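Local structure of putative branched chain amino acid ABC transporter, periplasmic amino acid-binding protein (Brucella ovis, 4XFK) at residues 150-155 with 375-380; 162-167 with 193-198; 199-204 with 226-231; 262-267 with 355-360; 307-312 with 327-332. The protein probably binds branched-chain and other small amino acids in the periplasm as a component of an ABC transport system. The protein carries 1 engineered substitution. All coordinates share one frame; numbering follows the deposited sequence. Where two conformers were deposited one is given.

In the fold
Contacts 1, 2 and 4 all reach the same mixed sheet. Contact 4 is its buried antiparallel seam, held by backbone hydrogen bonds and a glutamine, whereas contact 1, whose centre lies about 8 Å away, sits at the surface and joins a helix end to strand 373-380, the neighbour of 350-360, through a lysine chain over an aromatic ring. Contacts 2 and 3 are partly buried and touch where H193 and F201 meet: contact 2 ends a parallel strand pair, while in contact 3 a phenylalanine packs on leucines and an alanine, and two waters bridge polar atoms. Contact 5, buried and about 44 Å from contact 3 centre to centre, packs two helices mainly through alanine methyls.

Contact 1 (150-155 with 375-380); sequences KDKGIL and LPFKTF. With ACT (acetate ion), chain C.
A classic beta bulge in strand 373-380, where F377 and K378 both face V356, receives D151 and K152 from the end of helix 138-152. F377 is the centre of the contact, and K152 lies over it. K152 CG is anti to the backbone N (chi1 -174°). Its chain crosses F377 at about a right angle, and CD sits over one face of the ring, 3.6 Å from the centroid, in a CH-pi contact; K152 was modelled in two conformers, and this describes one. A long methylene chain can cover an aromatic face and still end in a charge. The ammonium makes at most a weak cation-pi attraction and a long, weak ion pair with E358. I154 adds its CD1 at 4.3 Å from F377 CZ.

D151 OD2 meets F380 CZ tip to tip at 3.6 Å, the carboxylate and ring planes 55° apart. The same oxygen lies 4.3 Å from K378 NZ, beyond a salt bridge, while OD1 accepts from Q147. G153, with positive phi, ends the helix in a Schellman motif. The helix end thus lies against the bulged strand, with I263 of strand 263-266 touching both I154 and F377, and F380 packed on T144 and Q147 of the helix.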
# COMPACT_ATOMS: atom_id res chain seq x y z
N LYS A 150 -12.12 -4.30 -17.60
CA LYS A 150 -13.12 -5.12 -18.26
C LYS A 150 -14.50 -4.46 -18.22
O LYS A 150 -15.20 -4.41 -19.24
CB LYS A 150 -13.17 -6.51 -17.62
CG LYS A 150 -14.19 -7.44 -18.26
CD LYS A 150 -14.11 -8.81 -17.61
CE LYS A 150 -15.08 -9.80 -18.24
NZ LYS A 150 -14.77 -11.19 -17.78
N ASP A 151 -14.89 -3.94 -17.06
CA ASP A 151 -16.20 -3.28 -16.91
C ASP A 151 -16.32 -2.05 -17.82
O ASP A 151 -17.40 -1.73 -18.31
CB ASP A 151 -16.43 -2.85 -15.45
CG ASP A 151 -16.60 -4.03 -14.49
OD1 ASP A 151 -16.75 -5.18 -14.95
OD2 ASP A 151 -16.60 -3.79 -13.27
N LYS A 152 -15.19 -1.38 -18.05
CA LYS A 152 -15.17 -0.16 -18.85
C LYS A 152 -15.03 -0.48 -20.34
O LYS A 152 -15.28 0.38 -21.19
CB LYS A 152 -14.03 0.76 -18.39
CG LYS A 152 -14.00 2.13 -19.07
CD LYS A 152 -12.78 2.94 -18.66
CE LYS A 152 -12.59 4.15 -19.57
NZ LYS A 152 -13.79 5.02 -19.63
N GLY A 153 -14.66 -1.71 -20.66
CA GLY A 153 -14.50 -2.12 -22.05
C GLY A 153 -13.15 -1.76 -22.65
O GLY A 153 -13.01 -1.67 -23.87
N ILE A 154 -12.15 -1.57 -21.79
CA ILE A 154 -10.82 -1.17 -22.24
C ILE A 154 -9.74 -2.21 -21.95
O ILE A 154 -8.54 -1.90 -21.99
CB ILE A 154 -10.39 0.19 -21.66
CG1 ILE A 154 -10.31 0.14 -20.13
CG2 ILE A 154 -11.35 1.28 -22.12
CD1 ILE A 154 -9.66 1.37 -19.51
N LEU A 155 -10.16 -3.44 -21.66
CA LEU A 155 -9.24 -4.55 -21.49
C LEU A 155 -9.20 -5.43 -22.75
O LEU A 155 -10.16 -6.16 -23.04
CB LEU A 155 -9.66 -5.40 -20.29
CG LEU A 155 -8.75 -6.57 -19.91
CD1 LEU A 155 -7.43 -6.06 -19.33
CD2 LEU A 155 -9.45 -7.50 -18.94
N LEU A 375 -8.14 10.05 -13.27
CA LEU A 375 -9.58 10.24 -13.31
C LEU A 375 -10.23 8.91 -12.94
O LEU A 375 -9.97 7.90 -13.60
CB LEU A 375 -10.01 10.64 -14.72
CG LEU A 375 -11.50 10.87 -14.94
CD1 LEU A 375 -11.91 12.22 -14.39
CD2 LEU A 375 -11.86 10.76 -16.43
N PRO A 376 -11.06 8.90 -11.89
CA PRO A 376 -11.71 7.64 -11.48
C PRO A 376 -12.80 7.23 -12.46
O PRO A 376 -13.53 8.09 -12.95
CB PRO A 376 -12.32 7.99 -10.12
CG PRO A 376 -12.59 9.46 -10.20
CD PRO A 376 -11.52 10.05 -11.09
N PHE A 377 -12.93 5.93 -12.74
CA PHE A 377 -14.02 5.46 -13.60
C PHE A 377 -14.81 4.27 -13.04
O PHE A 377 -15.86 3.92 -13.58
CB PHE A 377 -13.54 5.18 -15.03
CG PHE A 377 -12.53 4.07 -15.15
CD1 PHE A 377 -12.94 2.74 -15.20
CD2 PHE A 377 -11.17 4.35 -15.25
CE1 PHE A 377 -12.01 1.72 -15.33
CE2 PHE A 377 -10.25 3.33 -15.37
CZ PHE A 377 -10.67 2.02 -15.43
N LYS A 378 -14.32 3.66 -11.97
CA LYS A 378 -15.01 2.54 -11.34
C LYS A 378 -14.59 2.42 -9.89
O LYS A 378 -13.41 2.41 -9.58
CB LYS A 378 -14.72 1.22 -12.07
CG LYS A 378 -15.29 -0.03 -11.40
CD LYS A 378 -16.81 -0.01 -11.40
CE LYS A 378 -17.38 -1.27 -10.76
NZ LYS A 378 -18.87 -1.26 -10.69
N THR A 379 -15.57 2.34 -8.99
CA THR A 379 -15.27 2.07 -7.58
C THR A 379 -15.89 0.74 -7.19
O THR A 379 -17.08 0.52 -7.39
CB THR A 379 -15.82 3.16 -6.66
OG1 THR A 379 -15.13 4.39 -6.91
CG2 THR A 379 -15.63 2.77 -5.20
N PHE A 380 -15.06 -0.14 -6.65
CA PHE A 380 -15.53 -1.40 -6.11
C PHE A 380 -15.72 -1.23 -4.61
O PHE A 380 -14.88 -0.64 -3.94
CB PHE A 380 -14.53 -2.52 -6.38
CG PHE A 380 -14.41 -2.88 -7.83
CD1 PHE A 380 -15.41 -3.62 -8.45
CD2 PHE A 380 -13.30 -2.50 -8.57
CE1 PHE A 380 -15.31 -3.96 -9.80
CE2 PHE A 380 -13.19 -2.84 -9.91
CZ PHE A 380 -14.20 -3.57 -10.53
C ACT C . -16.06 6.70 -9.71
O ACT C . -16.76 6.45 -10.72
OXT ACT C . -15.34 5.76 -9.30
CH3 ACT C . -16.06 8.05 -9.04

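Contact 2 (162-167 with 193-198); sequences INQNYS and HEVNKI. With ACT (acetate ion), chain B.
H193 meets I162, N163 and Q164 with both its backbone and its ring. Its N gives a hydrogen bond of 3.0 Å to N163 O, and its own O takes one of 2.8 Å from N165 N, so that the backbone of Q164 is straddled by the two. The ring folds back over the strand, because CG stands between the backbone N and the carbonyl carbon (chi1 58°). One face then covers N163 O, 3.4 Å above the plane, and Q164 CA beside it, while I162 CG1 comes in at the edge, 3.6 Å from H193 CD2. H193 ND1 donates almost in the ring plane to E194 O at 2.8 Å, which fixes the ring's rotation, and NE2 is hydrogen-bonded to N220 ND2, consistent with a neutral imidazole. This is the end of a beta-alpha-beta crossover: strands 158-164 and 186-193, joined by helix 167-184, pair in parallel, and the bridge of Q164 with H193 closes the pair as the side chains diverge.

Beyond it, V195 CG2 touches Q164 CB at 4.0 Å and Y166 CD1 at 3.8 Å, crossing each side chain at about a right angle. Y166 OH, from the N-cap residue of helix 167-184, accepts from W221 NE1 and donates to an acetate, probably from the crystallisation liquor, also held by S88 and E118, consistent with the interdomain cleft where this family binds ligands.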
# COMPACT_ATOMS: atom_id res chain seq x y z
N ILE A 162 5.06 -7.73 -16.39
CA ILE A 162 6.45 -7.41 -16.07
C ILE A 162 6.55 -6.97 -14.61
O ILE A 162 5.86 -6.04 -14.19
CB ILE A 162 7.05 -6.36 -17.05
CG1 ILE A 162 8.52 -6.09 -16.71
CG2 ILE A 162 6.22 -5.08 -17.08
CD1 ILE A 162 9.28 -5.35 -17.79
N ASN A 163 7.38 -7.66 -13.83
CA ASN A 163 7.48 -7.40 -12.39
C ASN A 163 8.87 -7.61 -11.85
O ASN A 163 9.73 -8.19 -12.51
CB ASN A 163 6.48 -8.26 -11.60
CG ASN A 163 5.04 -7.96 -11.97
OD1 ASN A 163 4.47 -6.98 -11.51
ND2 ASN A 163 4.46 -8.81 -12.80
N GLN A 164 9.08 -7.09 -10.64
CA GLN A 164 10.33 -7.20 -9.90
C GLN A 164 10.48 -8.58 -9.28
O GLN A 164 9.53 -9.14 -8.73
CB GLN A 164 10.35 -6.13 -8.81
CG GLN A 164 10.29 -4.70 -9.33
CD GLN A 164 9.79 -3.71 -8.29
OE1 GLN A 164 10.42 -2.68 -8.03
NE2 GLN A 164 8.64 -4.01 -7.72
N ASN A 165 11.69 -9.12 -9.34
CA ASN A 165 11.92 -10.46 -8.82
C ASN A 165 12.17 -10.47 -7.31
O ASN A 165 13.30 -10.66 -6.84
CB ASN A 165 13.06 -11.16 -9.58
CG ASN A 165 12.92 -12.67 -9.57
OD1 ASN A 165 12.31 -13.24 -8.66
ND2 ASN A 165 13.48 -13.32 -10.58
N TYR A 166 11.09 -10.25 -6.56
CA TYR A 166 11.04 -10.49 -5.12
C TYR A 166 9.60 -10.84 -4.78
O TYR A 166 8.75 -10.90 -5.68
CB TYR A 166 11.57 -9.31 -4.28
CG TYR A 166 10.72 -8.06 -4.18
CD1 TYR A 166 10.50 -7.24 -5.28
CD2 TYR A 166 10.18 -7.67 -2.95
CE1 TYR A 166 9.75 -6.07 -5.17
CE2 TYR A 166 9.44 -6.51 -2.83
CZ TYR A 166 9.22 -5.71 -3.94
OH TYR A 166 8.49 -4.55 -3.83
N SER A 167 9.30 -11.08 -3.50
CA SER A 167 8.00 -11.62 -3.10
C SER A 167 6.83 -10.87 -3.74
O SER A 167 5.92 -11.48 -4.30
CB SER A 167 7.85 -11.66 -1.58
OG SER A 167 7.94 -10.36 -1.04
N HIS A 193 12.35 -9.25 -13.37
CA HIS A 193 13.66 -8.65 -13.53
C HIS A 193 14.27 -8.25 -12.18
O HIS A 193 13.58 -8.22 -11.16
CB HIS A 193 13.60 -7.44 -14.48
CG HIS A 193 12.64 -6.38 -14.05
ND1 HIS A 193 12.90 -5.53 -12.98
CD2 HIS A 193 11.43 -6.01 -14.53
CE1 HIS A 193 11.88 -4.70 -12.84
NE2 HIS A 193 10.98 -4.97 -13.76
N GLU A 194 15.56 -7.96 -12.20
CA GLU A 194 16.27 -7.52 -11.02
C GLU A 194 15.60 -6.30 -10.42
O GLU A 194 15.00 -5.49 -11.13
CB GLU A 194 17.73 -7.21 -11.36
N VAL A 195 15.69 -6.18 -9.10
CA VAL A 195 14.98 -5.14 -8.37
C VAL A 195 15.82 -3.89 -8.20
O VAL A 195 16.92 -3.94 -7.65
CB VAL A 195 14.54 -5.65 -6.98
CG1 VAL A 195 13.63 -4.63 -6.30
CG2 VAL A 195 13.83 -6.99 -7.11
N ASN A 196 15.29 -2.77 -8.68
CA ASN A 196 15.90 -1.45 -8.46
C ASN A 196 17.36 -1.36 -8.89
O ASN A 196 18.20 -0.80 -8.18
CB ASN A 196 15.75 -1.04 -6.99
CG ASN A 196 15.99 0.44 -6.77
OD1 ASN A 196 15.61 1.26 -7.60
ND2 ASN A 196 16.63 0.78 -5.66
N LYS A 197 17.68 -1.92 -10.05
CA LYS A 197 19.04 -1.86 -10.57
C LYS A 197 19.11 -1.44 -12.04
O LYS A 197 20.08 -0.82 -12.46
CB LYS A 197 19.76 -3.20 -10.39
CG LYS A 197 20.16 -3.50 -8.95
CD LYS A 197 21.10 -2.44 -8.39
CE LYS A 197 21.57 -2.78 -6.99
NZ LYS A 197 22.23 -1.62 -6.31
N ILE A 198 18.09 -1.80 -12.81
CA ILE A 198 18.12 -1.56 -14.25
C ILE A 198 17.96 -0.07 -14.57
O ILE A 198 17.00 0.57 -14.13
CB ILE A 198 17.04 -2.37 -14.95
CG1 ILE A 198 17.34 -3.87 -14.83
CG2 ILE A 198 16.89 -1.93 -16.40
CD1 ILE A 198 16.12 -4.76 -15.00
C ACT B . 5.88 -3.99 -1.75
O ACT B . 7.03 -4.47 -1.67
OXT ACT B . 5.06 -4.35 -0.87
CH3 ACT B . 5.52 -3.03 -2.83

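Contact 3 (199-204 with 226-231); sequences QDFSPY and LLLMKA
The ring of F201 lies against helix 223-235, with L228 CB over one face, 4.1 Å above its plane and offset toward the rim, and L227 CB coming obliquely to within 3.8 Å of F201 CD2. H193 and F201 meet as rings edge-to-face. The leucines cross the phenylalanine at about a right angle, and L228 CD1 reaches F201 CD1 at 4.0 Å. A broad aromatic suits this position, since one side chain can meet two successive helical residues at once. A231, a turn further along, offers only a methyl, so the backbone of F201 and S202 can come close: A231 CB lies 3.8 Å from both F201 C and S202 N.

The other flat group is the carboxylate of D200. Its OD1 uses the syn lone pair for S202 OG and meets S202 N at 2.9 Å on the anti side, somewhat out of plane; the latter bond makes an Asx turn just before helix 202-210, whose N-cap position is F201.

Two waters span the segments. One accepts from F201 N and donates to L227 O; the other donates to both S202 OG and A231 O. Mostly apolar groups therefore make the direct contact, whereas backbone and hydroxyl groups are linked through the two waters, and the segments share no direct hydrogen bond.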
# COMPACT_ATOMS: atom_id res chain seq x y z
N GLN A 199 18.89 0.47 -15.34
CA GLN A 199 18.86 1.90 -15.66
C GLN A 199 18.33 2.18 -17.06
O GLN A 199 18.07 3.32 -17.41
CB GLN A 199 20.26 2.52 -15.51
CG GLN A 199 20.83 2.40 -14.11
CD GLN A 199 19.89 2.95 -13.05
OE1 GLN A 199 19.52 4.13 -13.07
NE2 GLN A 199 19.50 2.10 -12.10
N ASP A 200 18.18 1.12 -17.84
CA ASP A 200 17.71 1.25 -19.21
C ASP A 200 16.72 0.13 -19.51
O ASP A 200 17.10 -1.03 -19.69
CB ASP A 200 18.88 1.18 -20.19
CG ASP A 200 18.48 1.51 -21.62
OD1 ASP A 200 17.27 1.51 -21.94
OD2 ASP A 200 19.38 1.78 -22.44
N PHE A 201 15.44 0.49 -19.57
CA PHE A 201 14.40 -0.50 -19.79
C PHE A 201 14.07 -0.71 -21.27
O PHE A 201 13.14 -1.45 -21.59
CB PHE A 201 13.14 -0.14 -19.00
CG PHE A 201 13.20 -0.58 -17.56
CD1 PHE A 201 12.76 -1.85 -17.20
CD2 PHE A 201 13.70 0.25 -16.57
CE1 PHE A 201 12.81 -2.28 -15.88
CE2 PHE A 201 13.75 -0.16 -15.26
CZ PHE A 201 13.31 -1.43 -14.91
N SER A 202 14.82 -0.08 -22.16
CA SER A 202 14.57 -0.25 -23.59
C SER A 202 14.45 -1.71 -24.07
O SER A 202 13.55 -2.02 -24.84
CB SER A 202 15.59 0.52 -24.44
OG SER A 202 15.45 1.91 -24.22
N PRO A 203 15.35 -2.61 -23.62
CA PRO A 203 15.22 -3.99 -24.12
C PRO A 203 13.94 -4.67 -23.63
O PRO A 203 13.40 -5.56 -24.31
CB PRO A 203 16.44 -4.71 -23.52
CG PRO A 203 17.39 -3.63 -23.19
CD PRO A 203 16.59 -2.43 -22.84
N TYR A 204 13.45 -4.27 -22.47
CA TYR A 204 12.21 -4.83 -21.94
C TYR A 204 11.00 -4.30 -22.70
O TYR A 204 10.06 -5.04 -23.00
CB TYR A 204 12.10 -4.54 -20.44
CG TYR A 204 13.17 -5.26 -19.65
CD1 TYR A 204 12.97 -6.57 -19.22
CD2 TYR A 204 14.39 -4.65 -19.38
CE1 TYR A 204 13.95 -7.24 -18.52
CE2 TYR A 204 15.38 -5.32 -18.69
CZ TYR A 204 15.15 -6.61 -18.26
OH TYR A 204 16.13 -7.28 -17.57
N LEU A 226 9.31 4.25 -12.91
CA LEU A 226 9.68 5.54 -13.49
C LEU A 226 10.47 5.39 -14.79
O LEU A 226 10.17 6.04 -15.80
CB LEU A 226 10.47 6.38 -12.48
CG LEU A 226 9.73 6.88 -11.23
CD1 LEU A 226 10.70 7.30 -10.13
CD2 LEU A 226 8.80 8.03 -11.58
N LEU A 227 11.49 4.54 -14.76
CA LEU A 227 12.37 4.39 -15.92
C LEU A 227 11.75 3.49 -16.98
O LEU A 227 12.05 3.61 -18.17
CB LEU A 227 13.75 3.87 -15.51
CG LEU A 227 14.54 4.79 -14.58
CD1 LEU A 227 15.90 4.18 -14.27
CD2 LEU A 227 14.67 6.21 -15.15
N LEU A 228 10.87 2.59 -16.55
CA LEU A 228 10.11 1.77 -17.49
C LEU A 228 9.16 2.67 -18.30
O LEU A 228 9.06 2.53 -19.53
CB LEU A 228 9.33 0.69 -16.73
CG LEU A 228 8.41 -0.21 -17.55
CD1 LEU A 228 9.14 -0.89 -18.72
CD2 LEU A 228 7.75 -1.26 -16.64
N MET A 229 8.47 3.59 -17.62
CA MET A 229 7.60 4.54 -18.30
C MET A 229 8.38 5.42 -19.28
O MET A 229 7.94 5.68 -20.39
CB MET A 229 6.85 5.43 -17.30
CG MET A 229 5.84 4.69 -16.43
SD MET A 229 4.64 3.73 -17.38
CE MET A 229 3.67 5.03 -18.16
N LYS A 230 9.56 5.87 -18.85
CA LYS A 230 10.39 6.70 -19.71
C LYS A 230 10.80 5.96 -20.99
O LYS A 230 10.74 6.51 -22.09
CB LYS A 230 11.63 7.18 -18.96
CG LYS A 230 12.50 8.12 -19.76
CD LYS A 230 13.58 8.75 -18.90
CE LYS A 230 14.44 9.68 -19.73
NZ LYS A 230 15.36 10.46 -18.87
N ALA A 231 11.21 4.70 -20.84
CA ALA A 231 11.58 3.88 -21.99
C ALA A 231 10.38 3.63 -22.89
O ALA A 231 10.51 3.66 -24.12
CB ALA A 231 12.20 2.56 -21.52
O HOH W 1 14.66 3.27 -19.09
O HOH W 2 12.75 2.71 -25.30

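Contact 4 (262-267 with 355-360); sequences HIVSTP and VVQEVS
T266 and Q357 meet in a tightly packed part of the antiparallel pairing between strands 263-266 and 350-360. Q357 NE2 gives 2.9 Å bonds to T266 OG1 and to V355 O, both acceptors nearly in its amide plane, while OE1 accepts from N269. A glutamine suits the spot because one amide can tie both strands and a loop. V264 lies beside Q357, pointing the same way. On the other face, I263 CG2 packs on V356 CG1 at 3.7 Å, and I263 CD1 touches E358 CB.

E358 marks the looser side. Its CB joins the sheet, but the residue is partly exposed and its carboxylate leads away from the neighbouring strand.

Backbone bonds run the length of the pair, from V359 N to H262 O at one end to V355 N to T266 O, 2.8 Å, at the other. V355 O accepts T266 N and Q357 NE2 from opposite faces of its plane, so this buried carbonyl is doubly gripped, its polarity met within the sheet itself.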
# COMPACT_ATOMS: atom_id res chain seq x y z
N HIS A 262 -3.26 5.17 -19.42
CA HIS A 262 -2.72 4.18 -18.48
C HIS A 262 -3.60 4.11 -17.25
O HIS A 262 -4.35 5.05 -16.95
CB HIS A 262 -1.27 4.49 -18.14
CG HIS A 262 -0.39 4.52 -19.34
ND1 HIS A 262 0.13 3.38 -19.92
CD2 HIS A 262 0.03 5.56 -20.11
CE1 HIS A 262 0.84 3.71 -20.98
NE2 HIS A 262 0.79 5.03 -21.12
N ILE A 263 -3.52 2.99 -16.54
CA ILE A 263 -4.50 2.65 -15.52
C ILE A 263 -3.85 2.29 -14.19
O ILE A 263 -2.77 1.68 -14.15
CB ILE A 263 -5.36 1.43 -15.99
CG1 ILE A 263 -5.89 1.63 -17.42
CG2 ILE A 263 -6.51 1.14 -15.04
CD1 ILE A 263 -6.89 2.78 -17.55
N VAL A 264 -4.51 2.66 -13.10
CA VAL A 264 -4.07 2.26 -11.76
C VAL A 264 -5.32 1.96 -10.93
O VAL A 264 -6.38 2.54 -11.18
CB VAL A 264 -3.21 3.37 -11.10
CG1 VAL A 264 -4.05 4.60 -10.75
CG2 VAL A 264 -2.45 2.85 -9.87
N SER A 265 -5.21 1.04 -9.98
CA SER A 265 -6.27 0.80 -9.01
C SER A 265 -5.69 1.07 -7.62
O SER A 265 -4.65 0.50 -7.27
CB SER A 265 -6.78 -0.63 -9.09
OG SER A 265 -7.82 -0.82 -8.15
N THR A 266 -6.33 1.96 -6.87
CA THR A 266 -5.84 2.36 -5.55
C THR A 266 -7.01 2.57 -4.59
O THR A 266 -8.16 2.60 -5.02
CB THR A 266 -5.03 3.68 -5.59
OG1 THR A 266 -5.95 4.78 -5.59
CG2 THR A 266 -4.10 3.76 -6.78
N PRO A 267 -6.73 2.73 -3.28
CA PRO A 267 -7.83 2.95 -2.34
C PRO A 267 -8.44 4.36 -2.38
O PRO A 267 -9.31 4.65 -1.56
CB PRO A 267 -7.17 2.75 -0.97
CG PRO A 267 -5.91 2.00 -1.23
CD PRO A 267 -5.46 2.43 -2.58
N VAL A 355 -10.62 2.07 -6.15
CA VAL A 355 -11.00 2.95 -7.24
C VAL A 355 -10.06 2.74 -8.41
O VAL A 355 -8.84 2.92 -8.27
CB VAL A 355 -10.91 4.42 -6.81
CG1 VAL A 355 -11.51 5.33 -7.87
CG2 VAL A 355 -11.61 4.60 -5.50
N VAL A 356 -10.62 2.37 -9.55
CA VAL A 356 -9.83 2.20 -10.76
C VAL A 356 -9.87 3.50 -11.56
O VAL A 356 -10.93 4.10 -11.73
CB VAL A 356 -10.30 1.00 -11.60
CG1 VAL A 356 -9.24 0.64 -12.62
CG2 VAL A 356 -10.57 -0.19 -10.68
N GLN A 357 -8.69 3.93 -12.01
CA GLN A 357 -8.47 5.28 -12.51
C GLN A 357 -7.68 5.27 -13.81
O GLN A 357 -6.79 4.43 -14.00
CB GLN A 357 -7.70 6.09 -11.48
CG GLN A 357 -8.39 6.21 -10.12
CD GLN A 357 -7.41 6.42 -8.99
OE1 GLN A 357 -6.75 7.46 -8.91
NE2 GLN A 357 -7.32 5.44 -8.09
N GLU A 358 -7.98 6.22 -14.70
CA GLU A 358 -7.27 6.35 -15.97
C GLU A 358 -6.54 7.69 -16.03
O GLU A 358 -7.02 8.68 -15.49
CB GLU A 358 -8.24 6.24 -17.13
CG GLU A 358 -9.31 7.33 -17.16
CD GLU A 358 -10.27 7.18 -18.32
OE1 GLU A 358 -9.84 7.36 -19.47
OE2 GLU A 358 -11.46 6.88 -18.06
N VAL A 359 -5.40 7.73 -16.70
CA VAL A 359 -4.70 8.99 -16.91
C VAL A 359 -5.42 9.78 -18.00
O VAL A 359 -5.60 9.29 -19.12
CB VAL A 359 -3.23 8.76 -17.29
CG1 VAL A 359 -2.53 10.10 -17.50
CG2 VAL A 359 -2.54 7.94 -16.20
N SER A 360 -5.85 11.00 -17.67
CA SER A 360 -6.75 11.77 -18.52
C SER A 360 -6.61 13.26 -18.25
O SER A 360 -6.36 13.67 -17.12
CB SER A 360 -8.20 11.34 -18.25
OG SER A 360 -9.12 12.19 -18.93

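Contact 5 (307-312 with 327-332); sequences GEALKN and LAIENA
A328 and A309 bring helices 322-331 and 296-312 into close contact, their CA atoms only 4.7 Å apart. A328 CB presses on A309 O at 3.4 Å and on A309 CB at 3.8 Å; with nothing longer than a methyl on either residue, the two backbones can come this near. The carbonyl of A328 meets the other helix through water, which donates to A328 O and accepts from N312 ND2 at 2.9 Å, while that same amide makes a weak bond to E308 OE2.

I329 follows. Its side chain starts away from the other helix, yet CG1, anti to the carbonyl carbon (chi1 -62°), still lies 3.6 Å from A309 CB, and A309 CB is equally near to I329 N.

A332, just past the helical turns, closes the contact. Its CB lies 4.0 Å from E308 CG and 4.0 Å from A309 N, a small methyl filling the angle between a glutamate chain and the helix backbone.

I329 and A332 also touch F306 and L305 of helix 296-312, while F132 of strand 131-133 meets I329. Helix 322-331 is further held by an E330-R397 salt bridge and lies against strand 131-133.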
# COMPACT_ATOMS: atom_id res chain seq x y z
N GLY A 307 -6.92 4.79 14.97
CA GLY A 307 -7.37 5.81 15.90
C GLY A 307 -8.75 5.52 16.45
O GLY A 307 -9.04 5.78 17.63
N GLU A 308 -9.62 4.96 15.61
CA GLU A 308 -10.94 4.57 16.06
C GLU A 308 -10.84 3.44 17.09
O GLU A 308 -11.53 3.46 18.10
CB GLU A 308 -11.80 4.16 14.86
CG GLU A 308 -13.13 3.51 15.22
CD GLU A 308 -14.13 4.46 15.84
OE1 GLU A 308 -13.91 5.69 15.81
OE2 GLU A 308 -15.16 3.96 16.36
N ALA A 309 -9.97 2.47 16.83
CA ALA A 309 -9.70 1.40 17.79
C ALA A 309 -9.26 1.96 19.14
O ALA A 309 -9.74 1.53 20.19
CB ALA A 309 -8.65 0.46 17.25
N LEU A 310 -8.36 2.94 19.12
CA LEU A 310 -7.86 3.52 20.36
C LEU A 310 -8.99 4.15 21.17
O LEU A 310 -9.00 4.06 22.40
CB LEU A 310 -6.78 4.56 20.08
CG LEU A 310 -5.42 4.05 19.58
CD1 LEU A 310 -4.45 5.22 19.39
CD2 LEU A 310 -4.84 2.99 20.51
N LYS A 311 -9.96 4.76 20.48
CA LYS A 311 -11.10 5.36 21.16
C LYS A 311 -11.95 4.31 21.87
O LYS A 311 -12.68 4.63 22.81
CB LYS A 311 -11.99 6.12 20.17
CG LYS A 311 -11.34 7.32 19.52
CD LYS A 311 -12.30 8.00 18.55
CE LYS A 311 -11.60 9.13 17.83
NZ LYS A 311 -12.53 9.81 16.88
N ASN A 312 -11.88 3.07 21.40
CA ASN A 312 -12.76 2.01 21.89
C ASN A 312 -12.12 1.11 22.94
O ASN A 312 -12.77 0.23 23.50
CB ASN A 312 -13.29 1.17 20.73
CG ASN A 312 -14.12 1.99 19.76
OD1 ASN A 312 -14.68 3.02 20.13
ND2 ASN A 312 -14.18 1.54 18.52
N LEU A 327 -7.60 -6.28 19.64
CA LEU A 327 -9.02 -6.64 19.60
C LEU A 327 -9.86 -5.45 19.17
O LEU A 327 -10.82 -5.59 18.41
CB LEU A 327 -9.48 -7.19 20.95
CG LEU A 327 -8.82 -8.50 21.36
CD1 LEU A 327 -9.11 -8.80 22.83
CD2 LEU A 327 -9.29 -9.65 20.48
N ALA A 328 -9.52 -4.26 19.66
CA ALA A 328 -10.26 -3.07 19.26
C ALA A 328 -10.12 -2.80 17.76
O ALA A 328 -11.07 -2.36 17.12
CB ALA A 328 -9.82 -1.86 20.08
N ILE A 329 -8.95 -3.08 17.18
CA ILE A 329 -8.79 -2.90 15.73
C ILE A 329 -9.71 -3.87 14.99
O ILE A 329 -10.40 -3.49 14.06
CB ILE A 329 -7.34 -3.09 15.26
CG1 ILE A 329 -6.41 -2.06 15.90
CG2 ILE A 329 -7.26 -2.97 13.73
CD1 ILE A 329 -4.93 -2.39 15.71
N GLU A 330 -9.73 -5.13 15.43
CA GLU A 330 -10.62 -6.12 14.84
C GLU A 330 -12.08 -5.67 14.85
O GLU A 330 -12.83 -5.94 13.91
CB GLU A 330 -10.52 -7.45 15.57
CG GLU A 330 -9.21 -8.19 15.38
CD GLU A 330 -9.23 -9.57 15.99
OE1 GLU A 330 -9.98 -9.80 16.96
OE2 GLU A 330 -8.52 -10.46 15.48
N ASN A 331 -12.47 -5.00 15.93
CA ASN A 331 -13.87 -4.63 16.15
C ASN A 331 -14.24 -3.27 15.57
O ASN A 331 -15.41 -2.89 15.57
CB ASN A 331 -14.19 -4.62 17.64
CG ASN A 331 -13.98 -5.96 18.31
OD1 ASN A 331 -14.05 -7.00 17.67
ND2 ASN A 331 -13.74 -5.93 19.62
N ALA A 332 -13.25 -2.52 15.11
CA ALA A 332 -13.46 -1.12 14.74
C ALA A 332 -13.92 -0.94 13.30
O ALA A 332 -13.58 -1.72 12.41
CB ALA A 332 -12.18 -0.32 14.96
O HOH W 3 -13.25 -1.25 18.39